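Long-range contacts in putative uncharacterized protein PH1404 (Pyrococcus horikoshii, PDB 3AF6), which probably terminates transcription genome-wide by cleaving nascent RNA, acting as a zinc-dependent endonuclease and 5'-3' exonuclease: residues Lys425-Ala430 with Ala516-Ser521; Ile456-Met461 with Glu495-Val500; Ser544-Ser549 with His586-Phe591; Ala430-Arg435 with Gly460-Ala465; Thr373-Pro378 with Ala436-Met441. All blocks are in the same frame, centred on the assembly; numbering follows the deposited sequence.

Contact 1: residues Lys425-Ala430 with Ala516-Ser521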
# COMPACT_ATOMS: atom_id res chain seq x y z
N LYS A 425 17.62 7.75 -26.81
CA LYS A 425 16.59 7.12 -26.00
C LYS A 425 16.48 7.85 -24.67
O LYS A 425 17.44 8.47 -24.20
CB LYS A 425 16.94 5.65 -25.76
CG LYS A 425 17.03 4.84 -27.03
CD LYS A 425 17.43 3.40 -26.78
CE LYS A 425 17.67 2.70 -28.10
NZ LYS A 425 18.59 3.52 -28.95
N VAL A 426 15.29 7.79 -24.08
CA VAL A 426 15.08 8.45 -22.81
C VAL A 426 14.81 7.41 -21.75
O VAL A 426 13.86 6.63 -21.85
CB VAL A 426 13.90 9.40 -22.86
CG1 VAL A 426 13.78 10.14 -21.53
CG2 VAL A 426 14.08 10.39 -24.00
N LEU A 427 15.68 7.38 -20.74
CA LEU A 427 15.53 6.43 -19.65
C LEU A 427 14.87 7.10 -18.47
O LEU A 427 15.36 8.11 -17.94
CB LEU A 427 16.89 5.87 -19.22
CG LEU A 427 16.81 4.97 -17.98
CD1 LEU A 427 15.93 3.76 -18.29
CD2 LEU A 427 18.20 4.56 -17.55
N ILE A 428 13.74 6.55 -18.04
CA ILE A 428 13.02 7.10 -16.91
C ILE A 428 12.92 6.05 -15.81
O ILE A 428 12.06 5.17 -15.83
CB ILE A 428 11.59 7.59 -17.30
CG1 ILE A 428 11.69 8.76 -18.29
CG2 ILE A 428 10.82 8.04 -16.06
CD1 ILE A 428 10.35 9.31 -18.74
N PRO A 429 13.83 6.13 -14.83
CA PRO A 429 13.78 5.16 -13.74
C PRO A 429 12.64 5.52 -12.80
O PRO A 429 12.41 6.70 -12.54
CB PRO A 429 15.16 5.30 -13.09
CG PRO A 429 15.48 6.73 -13.31
CD PRO A 429 15.02 6.99 -14.72
N ALA A 430 11.92 4.50 -12.32
CA ALA A 430 10.80 4.71 -11.41
C ALA A 430 10.37 3.38 -10.79
O ALA A 430 10.47 2.32 -11.42
CB ALA A 430 9.62 5.33 -12.17
N ALA A 516 13.43 5.54 -28.33
CA ALA A 516 12.28 5.08 -27.55
C ALA A 516 12.35 5.59 -26.12
O ALA A 516 13.39 6.06 -25.66
CB ALA A 516 12.22 3.55 -27.55
N ILE A 517 11.22 5.50 -25.43
CA ILE A 517 11.15 5.92 -24.05
C ILE A 517 11.14 4.65 -23.21
O ILE A 517 10.34 3.74 -23.45
CB ILE A 517 9.86 6.71 -23.76
CG1 ILE A 517 9.77 7.93 -24.68
CG2 ILE A 517 9.85 7.16 -22.30
CD1 ILE A 517 10.92 8.88 -24.52
N ILE A 518 12.05 4.60 -22.23
CA ILE A 518 12.15 3.44 -21.35
C ILE A 518 11.87 3.83 -19.91
O ILE A 518 12.55 4.67 -19.33
CB ILE A 518 13.57 2.81 -21.42
CG1 ILE A 518 13.93 2.48 -22.87
CG2 ILE A 518 13.63 1.54 -20.57
CD1 ILE A 518 15.40 2.20 -23.08
N ILE A 519 10.84 3.21 -19.33
CA ILE A 519 10.49 3.47 -17.94
C ILE A 519 10.69 2.14 -17.24
O ILE A 519 10.08 1.13 -17.63
CB ILE A 519 9.02 3.94 -17.79
CG1 ILE A 519 8.77 5.19 -18.63
CG2 ILE A 519 8.73 4.23 -16.33
CD1 ILE A 519 7.41 5.83 -18.40
N ALA A 520 11.54 2.12 -16.22
CA ALA A 520 11.82 0.88 -15.51
C ALA A 520 12.28 1.05 -14.07
O ALA A 520 12.91 2.05 -13.71
CB ALA A 520 12.85 0.08 -16.29
N SER A 521 11.97 0.05 -13.26
CA SER A 521 12.36 0.02 -11.86
C SER A 521 13.79 -0.54 -11.78
O SER A 521 14.22 -1.24 -12.69
CB SER A 521 11.39 -0.87 -11.10
OG SER A 521 11.18 -2.08 -11.80
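Val-426 lies alongside Ile-517, pointing the same way, and Ile-517 reaches it with CD1, which sits 3.5 Å from Val-426 CB. The bend of Ile-517 at chi2 (-60°) turns that methyl across to the neighbouring strand, while its CG2 branch meets Ile-428 CD1 at 4.2 Å. Further along the same face, Ile-428 CB packs on Ile-519 CG1 at 3.9 Å. The other face carries Leu-427, Pro-429, Ile-518 and Ala-520; here Leu-427 CD1 slants over Ile-518 CG2, 3.9 Å away. Two strands running in the same direction, their axes 15° apart, put matched residues on matched faces. Five backbone bonds alternate between the strands: Val-426 N bonds to Ala-516 O (3.0 Å), Ile-518 N to Val-426 O (2.7 Å), and Ile-428 N to Ile-518 O, followed by Ala-520 N to Ile-428 O and Ala-430 N to Ala-520 O. Helix 405-420 covers the Val-426 face through Leu-412 and Ile-416, and Tyr-533 of helix 529-537 packs on Leu-427 and Ile-518. Buried aliphatic strands between helices on both faces are characteristic of a parallel alpha/beta sheet, here the centre of the beta-CASP domain.

Contact 2: residues Ile456-Met461 with Glu495-Val500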
# COMPACT_ATOMS: atom_id res chain seq x y z
N ILE A 456 6.96 3.40 -26.07
CA ILE A 456 7.29 3.51 -24.66
C ILE A 456 7.31 2.13 -24.01
O ILE A 456 6.28 1.46 -23.89
CB ILE A 456 6.27 4.41 -23.89
CG1 ILE A 456 6.06 5.73 -24.64
CG2 ILE A 456 6.80 4.71 -22.49
CD1 ILE A 456 4.90 6.54 -24.12
N TYR A 457 8.50 1.71 -23.59
CA TYR A 457 8.69 0.41 -22.96
C TYR A 457 8.58 0.47 -21.43
O TYR A 457 9.13 1.36 -20.79
CB TYR A 457 10.05 -0.16 -23.34
CG TYR A 457 10.20 -0.41 -24.82
CD1 TYR A 457 11.04 0.38 -25.60
CD2 TYR A 457 9.51 -1.46 -25.44
CE1 TYR A 457 11.19 0.14 -26.97
CE2 TYR A 457 9.66 -1.70 -26.80
CZ TYR A 457 10.50 -0.91 -27.55
OH TYR A 457 10.66 -1.17 -28.89
N LEU A 458 7.86 -0.50 -20.87
CA LEU A 458 7.67 -0.59 -19.43
C LEU A 458 8.41 -1.83 -18.94
O LEU A 458 8.03 -2.96 -19.26
CB LEU A 458 6.18 -0.70 -19.11
CG LEU A 458 5.25 0.31 -19.80
CD1 LEU A 458 3.82 0.11 -19.29
CD2 LEU A 458 5.72 1.74 -19.52
N ASP A 459 9.46 -1.64 -18.15
CA ASP A 459 10.24 -2.77 -17.67
C ASP A 459 10.42 -2.84 -16.15
O ASP A 459 10.74 -1.85 -15.51
CB ASP A 459 11.63 -2.73 -18.31
CG ASP A 459 12.21 -4.11 -18.54
OD1 ASP A 459 11.70 -5.08 -17.93
OD2 ASP A 459 13.18 -4.22 -19.32
N GLY A 460 10.21 -4.03 -15.58
CA GLY A 460 10.41 -4.19 -14.16
C GLY A 460 9.19 -4.36 -13.28
O GLY A 460 9.17 -3.87 -12.15
N MET A 461 8.19 -5.08 -13.77
CA MET A 461 6.97 -5.29 -13.01
C MET A 461 6.09 -4.04 -12.94
O MET A 461 5.14 -3.98 -12.17
CB MET A 461 7.30 -5.80 -11.60
CG MET A 461 7.91 -7.20 -11.59
SD MET A 461 6.79 -8.45 -12.30
CE MET A 461 7.41 -8.58 -14.04
N GLU A 495 -2.62 1.33 -26.32
CA GLU A 495 -1.72 0.54 -27.14
C GLU A 495 -0.38 1.24 -27.41
O GLU A 495 0.34 0.87 -28.34
CB GLU A 495 -2.40 0.17 -28.47
CG GLU A 495 -2.71 1.35 -29.40
CD GLU A 495 -3.35 0.91 -30.73
OE1 GLU A 495 -4.48 0.37 -30.71
OE2 GLU A 495 -2.71 1.10 -31.80
N ILE A 496 -0.04 2.22 -26.59
CA ILE A 496 1.21 2.96 -26.75
C ILE A 496 2.31 2.42 -25.84
O ILE A 496 3.50 2.71 -26.04
CB ILE A 496 1.01 4.45 -26.45
CG1 ILE A 496 0.80 4.65 -24.95
CG2 ILE A 496 -0.19 4.97 -27.22
CD1 ILE A 496 0.82 6.09 -24.52
N PHE A 497 1.91 1.66 -24.83
CA PHE A 497 2.87 1.08 -23.90
C PHE A 497 3.18 -0.35 -24.32
O PHE A 497 2.28 -1.16 -24.55
CB PHE A 497 2.32 1.07 -22.47
CG PHE A 497 1.92 2.42 -21.97
CD1 PHE A 497 0.57 2.73 -21.77
CD2 PHE A 497 2.88 3.40 -21.71
CE1 PHE A 497 0.19 3.99 -21.31
CE2 PHE A 497 2.51 4.66 -21.25
CZ PHE A 497 1.16 4.95 -21.05
N HIS A 498 4.47 -0.66 -24.43
CA HIS A 498 4.91 -1.99 -24.80
C HIS A 498 5.65 -2.61 -23.61
O HIS A 498 6.79 -2.25 -23.31
CB HIS A 498 5.85 -1.94 -26.00
CG HIS A 498 6.26 -3.30 -26.50
ND1 HIS A 498 5.40 -4.14 -27.16
CD2 HIS A 498 7.45 -3.95 -26.43
CE1 HIS A 498 6.04 -5.26 -27.48
NE2 HIS A 498 7.28 -5.16 -27.05
N PRO A 499 5.00 -3.54 -22.90
CA PRO A 499 5.62 -4.19 -21.75
C PRO A 499 6.79 -5.03 -22.21
O PRO A 499 6.62 -5.91 -23.05
CB PRO A 499 4.49 -5.07 -21.20
CG PRO A 499 3.25 -4.37 -21.65
CD PRO A 499 3.60 -3.96 -23.05
N VAL A 500 7.98 -4.76 -21.68
CA VAL A 500 9.17 -5.54 -22.06
C VAL A 500 9.00 -6.96 -21.52
O VAL A 500 9.08 -7.19 -20.31
CB VAL A 500 10.45 -4.92 -21.47
CG1 VAL A 500 11.67 -5.68 -21.97
CG2 VAL A 500 10.55 -3.45 -21.85
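Phe-497 runs alongside Ile-456 on one face of a strand pair, with CD2 4.2 Å from Ile-456 CB, and Leu-458 leans across its root, CD1 3.6 Å from Phe-497 CB. Ile-496 CG1 sits over the centre of one face of the phenyl ring, and its CD1 meets Ile-456 CD1 at 4.1 Å. Met-440 and Leu-443 of helix 435-447 back this apolar group.

On the opposite face, Val-500 approaches the base of Tyr-457, its CG2 branch 3.6 Å from Tyr-457 CB. Val-500 CB sits over the face of the Asp-459 carboxylate, 3.5 Å from Asp-459 CG, with CG1 on the OD2 side. That carboxylate is held by a salt bridge to Arg-506 and a hydrogen bond to Tyr-533. Tyr-457 and His-498 stand side by side, their rims facing each other and neither ring over the other's face; the fine geometry of this pair is doubtful, because its nearest carbons are modelled too close. His-498 NE2 hydrogen-bonds to Glu-505.

Three backbone bonds fix the parallel register: His-498 N to Ile-456 O (2.8 Å), Leu-458 N to His-498 O (3.2 Å) and Val-500 N to Leu-458 O (3.0 Å). The strand axes diverge by 36°, a marked twist. Strand 497-499 is the edge strand of the beta-CASP parallel sheet, next to 456-459, with helix 435-447 covering one face of the pair and helix 503-511 the other.

Contact 3: residues Ser544-Ser549 with His586-Phe591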
# COMPACT_ATOMS: atom_id res chain seq x y z
N SER A 544 19.21 10.13 -22.91
CA SER A 544 18.92 10.98 -21.77
C SER A 544 18.35 10.20 -20.60
O SER A 544 17.67 9.19 -20.77
CB SER A 544 17.93 12.09 -22.17
OG SER A 544 18.61 13.21 -22.71
N ILE A 545 18.65 10.68 -19.39
CA ILE A 545 18.12 10.05 -18.19
C ILE A 545 17.37 11.15 -17.42
O ILE A 545 17.88 12.25 -17.25
CB ILE A 545 19.24 9.41 -17.33
CG1 ILE A 545 18.61 8.53 -16.25
CG2 ILE A 545 20.13 10.49 -16.72
CD1 ILE A 545 19.61 7.74 -15.44
N ILE A 546 16.16 10.84 -16.99
CA ILE A 546 15.34 11.80 -16.26
C ILE A 546 14.89 11.26 -14.91
O ILE A 546 14.18 10.26 -14.83
CB ILE A 546 14.06 12.16 -17.08
CG1 ILE A 546 14.45 12.73 -18.44
CG2 ILE A 546 13.22 13.16 -16.32
CD1 ILE A 546 13.27 12.95 -19.36
N PHE A 547 15.30 11.92 -13.83
CA PHE A 547 14.89 11.48 -12.50
C PHE A 547 13.58 12.20 -12.19
O PHE A 547 13.49 13.42 -12.32
CB PHE A 547 15.96 11.82 -11.46
CG PHE A 547 17.23 11.03 -11.62
CD1 PHE A 547 17.24 9.66 -11.35
CD2 PHE A 547 18.38 11.62 -12.12
CE1 PHE A 547 18.39 8.89 -11.58
CE2 PHE A 547 19.53 10.86 -12.35
CZ PHE A 547 19.53 9.49 -12.08
N VAL A 548 12.57 11.42 -11.82
CA VAL A 548 11.25 11.97 -11.51
C VAL A 548 10.84 11.57 -10.10
O VAL A 548 9.66 11.55 -9.76
CB VAL A 548 10.19 11.45 -12.50
CG1 VAL A 548 10.56 11.86 -13.92
CG2 VAL A 548 10.08 9.94 -12.39
N SER A 549 11.83 11.23 -9.29
CA SER A 549 11.57 10.84 -7.92
C SER A 549 12.75 11.20 -7.04
O SER A 549 13.86 11.43 -7.52
CB SER A 549 11.28 9.34 -7.82
OG SER A 549 12.40 8.58 -8.24
N HIS A 586 18.85 14.78 -16.42
CA HIS A 586 17.80 15.75 -16.12
C HIS A 586 17.01 15.35 -14.88
O HIS A 586 16.78 14.17 -14.62
CB HIS A 586 16.82 15.87 -17.29
CG HIS A 586 17.44 16.34 -18.56
ND1 HIS A 586 17.92 17.62 -18.72
CD2 HIS A 586 17.67 15.70 -19.73
CE1 HIS A 586 18.42 17.75 -19.93
NE2 HIS A 586 18.28 16.59 -20.57
N THR A 587 16.57 16.35 -14.11
CA THR A 587 15.77 16.09 -12.92
C THR A 587 14.46 16.87 -13.00
O THR A 587 14.47 18.10 -13.03
CB THR A 587 16.51 16.49 -11.62
OG1 THR A 587 17.66 15.65 -11.44
CG2 THR A 587 15.60 16.34 -10.42
N ILE A 588 13.35 16.15 -13.06
CA ILE A 588 12.03 16.78 -13.11
C ILE A 588 11.29 16.28 -11.88
O ILE A 588 10.81 15.16 -11.86
CB ILE A 588 11.24 16.34 -14.36
CG1 ILE A 588 12.07 16.54 -15.63
CG2 ILE A 588 9.95 17.14 -14.46
CD1 ILE A 588 12.37 17.98 -15.95
N ASP A 589 11.20 17.11 -10.85
CA ASP A 589 10.53 16.70 -9.62
C ASP A 589 9.05 17.07 -9.56
O ASP A 589 8.39 16.84 -8.54
CB ASP A 589 11.23 17.31 -8.41
CG ASP A 589 11.17 18.82 -8.39
OD1 ASP A 589 10.21 19.37 -8.98
OD2 ASP A 589 12.06 19.44 -7.78
N GLY A 590 8.53 17.65 -10.64
CA GLY A 590 7.14 18.04 -10.66
C GLY A 590 6.10 16.92 -10.71
O GLY A 590 4.91 17.20 -10.73
N PHE A 591 6.54 15.67 -10.73
CA PHE A 591 5.59 14.56 -10.76
C PHE A 591 5.62 13.85 -9.41
O PHE A 591 4.95 12.84 -9.21
CB PHE A 591 5.96 13.55 -11.85
CG PHE A 591 6.11 14.16 -13.19
CD1 PHE A 591 5.00 14.67 -13.86
CD2 PHE A 591 7.36 14.25 -13.80
CE1 PHE A 591 5.13 15.26 -15.11
CE2 PHE A 591 7.51 14.83 -15.05
CZ PHE A 591 6.39 15.34 -15.71
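Ser-544 places OG at the edge of the His-586 ring, in its plane, but 4.0 Å from His-586 CD2, so the two are neighbours without a bond; the serine hydroxyl pairs with Thr-419 and the imidazole NE2 with Glu-584. Ile-545 takes part through its carbonyl, with O receiving His-586 N at 2.8 Å. Ile-546 turns its CG2 branch to Ile-588, whose CG1 lies 3.6 Å away, and its other branch, CG1, slants past His-586 CB. Phe-547 uses both its N and its O toward this strand: N donates to His-586 O (2.8 Å), and O accepts from Ile-588 N (2.8 Å). Its ring presents an edge to Thr-587, with CD2 4.1 Å from Thr-587 OG1, a hydroxyl that pairs with Gln-561. Val-548 lies past the end of the strand. Its CA makes a C-H...O contact with Ile-588 O at 3.2 Å, and its CG1 methyl, anti to the carbonyl carbon (chi1 -60°), leans on Phe-591 CD2 at 4.0 Å.

The chemistry therefore divides in two. The three hydrogen bonds between the segments are all main-chain to main-chain and match a parallel register, whereas the polar side chains pair outside the contact, His-586 on its own strand, Ser-544 on helix 405-420 and Thr-587 with Gln-561. What the side chains add across the contact is largely apolar, in the Ile-546/Ile-588 and Val-548/Phe-591 pairs.

Contact 4: residues Ala430-Arg435 with Gly460-Ala465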
# COMPACT_ATOMS: atom_id res chain seq x y z
N ALA A 430 11.92 4.50 -12.32
CA ALA A 430 10.80 4.71 -11.41
C ALA A 430 10.37 3.38 -10.79
O ALA A 430 10.47 2.32 -11.42
CB ALA A 430 9.62 5.33 -12.17
N MET A 431 9.91 3.42 -9.54
CA MET A 431 9.48 2.19 -8.88
C MET A 431 8.23 1.68 -9.61
O MET A 431 7.42 2.47 -10.11
CB MET A 431 9.16 2.43 -7.38
CG MET A 431 10.37 2.72 -6.48
SD MET A 431 11.72 1.50 -6.65
CE MET A 431 11.32 0.22 -5.34
N ALA A 432 8.10 0.36 -9.67
CA ALA A 432 6.96 -0.28 -10.32
C ALA A 432 5.65 0.39 -9.93
O ALA A 432 4.72 0.44 -10.74
CB ALA A 432 6.92 -1.75 -9.97
N VAL A 433 5.58 0.89 -8.70
CA VAL A 433 4.40 1.56 -8.18
C VAL A 433 4.74 3.01 -7.83
O VAL A 433 5.82 3.29 -7.30
CB VAL A 433 3.88 0.86 -6.92
CG1 VAL A 433 2.56 1.51 -6.48
CG2 VAL A 433 3.69 -0.60 -7.18
N GLY A 434 3.82 3.92 -8.11
CA GLY A 434 4.09 5.32 -7.81
C GLY A 434 4.31 6.17 -9.06
O GLY A 434 3.44 6.25 -9.92
N ARG A 435 5.49 6.79 -9.16
CA ARG A 435 5.81 7.64 -10.30
C ARG A 435 5.54 7.01 -11.66
O ARG A 435 5.09 7.69 -12.59
CB ARG A 435 7.27 8.10 -10.25
CG ARG A 435 7.70 8.91 -9.01
CD ARG A 435 6.62 9.88 -8.52
NE ARG A 435 5.67 9.22 -7.63
CZ ARG A 435 4.36 9.45 -7.61
NH1 ARG A 435 3.83 10.34 -8.44
NH2 ARG A 435 3.58 8.80 -6.76
N GLY A 460 10.21 -4.03 -15.58
CA GLY A 460 10.41 -4.19 -14.16
C GLY A 460 9.19 -4.36 -13.28
O GLY A 460 9.17 -3.87 -12.15
N MET A 461 8.19 -5.08 -13.77
CA MET A 461 6.97 -5.29 -13.01
C MET A 461 6.09 -4.04 -12.94
O MET A 461 5.14 -3.98 -12.17
CB MET A 461 7.30 -5.80 -11.60
CG MET A 461 7.91 -7.20 -11.59
SD MET A 461 6.79 -8.45 -12.30
CE MET A 461 7.41 -8.58 -14.04
N ILE A 462 6.42 -3.04 -13.75
CA ILE A 462 5.64 -1.82 -13.83
C ILE A 462 4.28 -2.16 -14.42
O ILE A 462 3.26 -1.62 -14.01
CB ILE A 462 6.29 -0.79 -14.77
CG1 ILE A 462 7.58 -0.24 -14.15
CG2 ILE A 462 5.30 0.32 -15.09
CD1 ILE A 462 8.23 0.84 -14.99
N TRP A 463 4.28 -3.07 -15.40
CA TRP A 463 3.03 -3.47 -16.03
C TRP A 463 2.18 -4.28 -15.06
O TRP A 463 0.97 -4.08 -14.96
CB TRP A 463 3.30 -4.29 -17.28
CG TRP A 463 2.05 -4.64 -18.04
CD1 TRP A 463 1.48 -5.87 -18.16
CD2 TRP A 463 1.21 -3.73 -18.77
NE1 TRP A 463 0.33 -5.79 -18.92
CE2 TRP A 463 0.15 -4.49 -19.31
CE3 TRP A 463 1.25 -2.35 -19.02
CZ2 TRP A 463 -0.86 -3.92 -20.09
CZ3 TRP A 463 0.25 -1.78 -19.79
CH2 TRP A 463 -0.80 -2.57 -20.32
N GLU A 464 2.82 -5.18 -14.33
CA GLU A 464 2.12 -6.00 -13.35
C GLU A 464 1.46 -5.04 -12.36
O GLU A 464 0.29 -5.21 -12.02
CB GLU A 464 3.12 -6.93 -12.65
CG GLU A 464 2.54 -7.93 -11.66
CD GLU A 464 1.10 -8.32 -11.97
OE1 GLU A 464 0.74 -8.41 -13.17
OE2 GLU A 464 0.34 -8.55 -11.00
N ALA A 465 2.20 -4.02 -11.93
CA ALA A 465 1.68 -3.04 -10.98
C ALA A 465 0.51 -2.27 -11.59
O ALA A 465 -0.48 -1.98 -10.91
CB ALA A 465 2.77 -2.07 -10.57
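A small, mostly apolar contact, without a hydrogen bond across it, sets Ala-432 against the first turn of helix 462-471; the loop that follows strand 425-429 meets here the loop that follows strand 456-459. The two segments bury 209 Å² in all. Ala-432 and Ile-462 come closest in the backbone, their CA atoms 4.1 Å apart. The alanine methyl faces main-chain oxygens: Ala-432 CB is 3.6 Å from Met-461 O and 3.8 Å from Gly-460 O. Ile-462 meets the backbone of Ala-432, its CG1 3.9 Å from Ala-432 CA.

One turn on, Ala-465 points its methyl at the loop. Its CB lies 4.2 Å from Ala-432 CB and 3.8 Å from Val-433 CG2, the branch of the valine that is anti to its carbonyl carbon (CG1 is anti to N, chi1 -174°). The helix is started by Met-461 at its N-cap, where Met-461 O receives Ala-465 N at 3.0 Å. Gly-460 just before it has a positive phi of 108°, at which a beta carbon would collide with the carbonyl O of Asp-459.

Leu-287, Leu-290 and Leu-291 of helix 282-301 pack on Val-433, Ala-465 and Ala-432. Val-433 O accepts a hydrogen bond from NE2 of His-258, a zinc ligand, and the valine side chain is about 8 Å from a bound zinc ion. The loop therefore belongs to the second shell of the zinc site, where the beta-CASP domain meets the metallo-beta-lactamase domain.

Contact 5: residues Thr373-Pro378 with Ala436-Met441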
# COMPACT_ATOMS: atom_id res chain seq x y z
N THR A 373 -3.40 14.95 -8.38
CA THR A 373 -2.45 14.36 -9.33
C THR A 373 -3.32 13.53 -10.26
O THR A 373 -4.51 13.35 -10.02
CB THR A 373 -1.40 13.43 -8.65
OG1 THR A 373 -2.07 12.42 -7.87
CG2 THR A 373 -0.44 14.24 -7.77
N ARG A 374 -2.72 13.03 -11.34
CA ARG A 374 -3.44 12.24 -12.31
C ARG A 374 -4.17 11.05 -11.70
O ARG A 374 -5.31 10.76 -12.04
CB ARG A 374 -2.48 11.74 -13.37
CG ARG A 374 -1.81 12.83 -14.17
CD ARG A 374 -2.66 13.18 -15.37
NE ARG A 374 -1.91 13.88 -16.42
CZ ARG A 374 -2.25 13.87 -17.70
NH1 ARG A 374 -3.33 13.21 -18.10
NH2 ARG A 374 -1.52 14.55 -18.58
N LEU A 375 -3.50 10.37 -10.78
CA LEU A 375 -4.06 9.19 -10.16
C LEU A 375 -4.83 9.37 -8.84
O LEU A 375 -5.74 8.60 -8.54
CB LEU A 375 -2.94 8.17 -9.92
CG LEU A 375 -2.33 7.47 -11.13
CD1 LEU A 375 -0.93 6.99 -10.81
CD2 LEU A 375 -3.21 6.29 -11.52
N LEU A 376 -4.48 10.39 -8.07
CA LEU A 376 -5.10 10.54 -6.76
C LEU A 376 -5.58 11.92 -6.32
O LEU A 376 -5.28 12.94 -6.93
CB LEU A 376 -4.11 9.99 -5.73
CG LEU A 376 -3.51 8.62 -6.06
CD1 LEU A 376 -2.35 8.34 -5.14
CD2 LEU A 376 -4.57 7.52 -5.94
N GLU A 377 -6.34 11.92 -5.23
CA GLU A 377 -6.88 13.13 -4.63
C GLU A 377 -6.03 13.50 -3.41
O GLU A 377 -5.51 12.62 -2.71
CB GLU A 377 -8.33 12.91 -4.22
CG GLU A 377 -9.30 12.88 -5.39
CD GLU A 377 -10.65 12.30 -5.03
OE1 GLU A 377 -11.17 12.63 -3.95
OE2 GLU A 377 -11.19 11.53 -5.84
N PRO A 378 -5.90 14.80 -3.13
CA PRO A 378 -5.10 15.21 -1.97
C PRO A 378 -5.48 14.46 -0.71
O PRO A 378 -6.63 14.05 -0.55
CB PRO A 378 -5.36 16.71 -1.88
CG PRO A 378 -6.73 16.86 -2.46
CD PRO A 378 -6.70 15.93 -3.64
N ALA A 436 5.81 5.71 -11.80
CA ALA A 436 5.61 5.03 -13.07
C ALA A 436 4.24 5.32 -13.68
O ALA A 436 4.15 5.86 -14.78
CB ALA A 436 5.81 3.53 -12.91
N GLN A 437 3.18 4.96 -12.96
CA GLN A 437 1.83 5.18 -13.46
C GLN A 437 1.49 6.66 -13.66
O GLN A 437 0.74 7.01 -14.58
CB GLN A 437 0.81 4.55 -12.51
CG GLN A 437 0.74 3.04 -12.59
CD GLN A 437 1.89 2.35 -11.87
OE1 GLN A 437 2.18 1.17 -12.13
NE2 GLN A 437 2.55 3.06 -10.94
N GLU A 438 2.05 7.52 -12.81
CA GLU A 438 1.78 8.95 -12.93
C GLU A 438 2.37 9.50 -14.21
O GLU A 438 1.71 10.25 -14.94
CB GLU A 438 2.37 9.70 -11.74
CG GLU A 438 2.06 11.19 -11.76
CD GLU A 438 0.61 11.50 -11.45
OE1 GLU A 438 -0.14 10.58 -11.08
OE2 GLU A 438 0.21 12.67 -11.57
N VAL A 439 3.62 9.16 -14.47
CA VAL A 439 4.28 9.62 -15.68
C VAL A 439 3.61 8.96 -16.87
O VAL A 439 3.52 9.54 -17.96
CB VAL A 439 5.78 9.27 -15.67
CG1 VAL A 439 6.41 9.56 -17.03
CG2 VAL A 439 6.48 10.07 -14.58
N MET A 440 3.10 7.74 -16.67
CA MET A 440 2.41 7.06 -17.76
C MET A 440 1.23 7.92 -18.18
O MET A 440 1.11 8.27 -19.35
CB MET A 440 1.93 5.67 -17.34
CG MET A 440 2.91 4.56 -17.68
SD MET A 440 2.66 3.12 -16.64
CE MET A 440 1.32 2.25 -17.52
N MET A 441 0.38 8.29 -17.23
CA MET A 441 -0.78 9.11 -17.53
C MET A 441 -0.37 10.36 -18.29
O MET A 441 -0.93 10.68 -19.33
CB MET A 441 -1.50 9.50 -16.25
CG MET A 441 -2.15 8.32 -15.55
SD MET A 441 -3.35 7.48 -16.59
CE MET A 441 -2.35 6.28 -17.40
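Glu-438 turns its carboxylate onto the backbone of Arg-374 and Leu-375. OE2 accepts Arg-374 N at 3.0 Å through its syn lone pair, and OE1 takes a weak bond from Leu-375 N at 3.4 Å, so two successive amides hold the two oxygens. The glutamate gets there with CG anti to its backbone N (chi1 -177°) and a bend at chi2 (71°). Its charge does not meet the guanidinium of Arg-374, whose NE stays 5.4 Å from Glu-438 OE2, the planes 81° apart; OE2 has a long, weak ion pair with Arg-405. Instead, the guanidinium passes one face over Met-441 O, 3.7 Å from NH1, while Arg-374 CB touches Met-441 CB at 3.8 Å. Leu-375 slides past Glu-438 in the opposite direction and sets CD1 3.4 Å from Gln-437 CB.

One shell out, Thr-373 OG1 accepts Leu-376 N (3.2 Å), an ST motif within the turn that presents both amides. Arg-374 NH2 forms salt bridges with Glu-445 and Glu-409, and Leu-375 also packs on Leu-476 and Phe-492. The loop between strands 360-364 and 388-392 of the metallo-beta-lactamase domain is thereby fastened to helix 435-447 of the beta-CASP domain, beside helices 405-420 and 462-471.

Contacts 2, 1 and 3 follow one another across the six-stranded parallel sheet of the beta-CASP domain: strands 456-459 and 516-520 are neighbours, as are 425-429 and 544-547. Contact 1 has its centre about 10 Å from that of contact 2 and 11 Å from that of contact 3, whereas contacts 2 and 3 do not touch. Along the chain, contacts 2 and 4 nest inside the loop closed by contact 1, contact 5 crosses both 1 and 4, and contact 3 comes last. Contact 4 shares Ala-430 with contact 1, and Gly-460 and Met-461 with contact 2. Contact 5 joins the beta-CASP and metallo-beta-lactamase domains, and contact 4, 12 Å from it between centres and within the beta-CASP region, lies beside the zinc site.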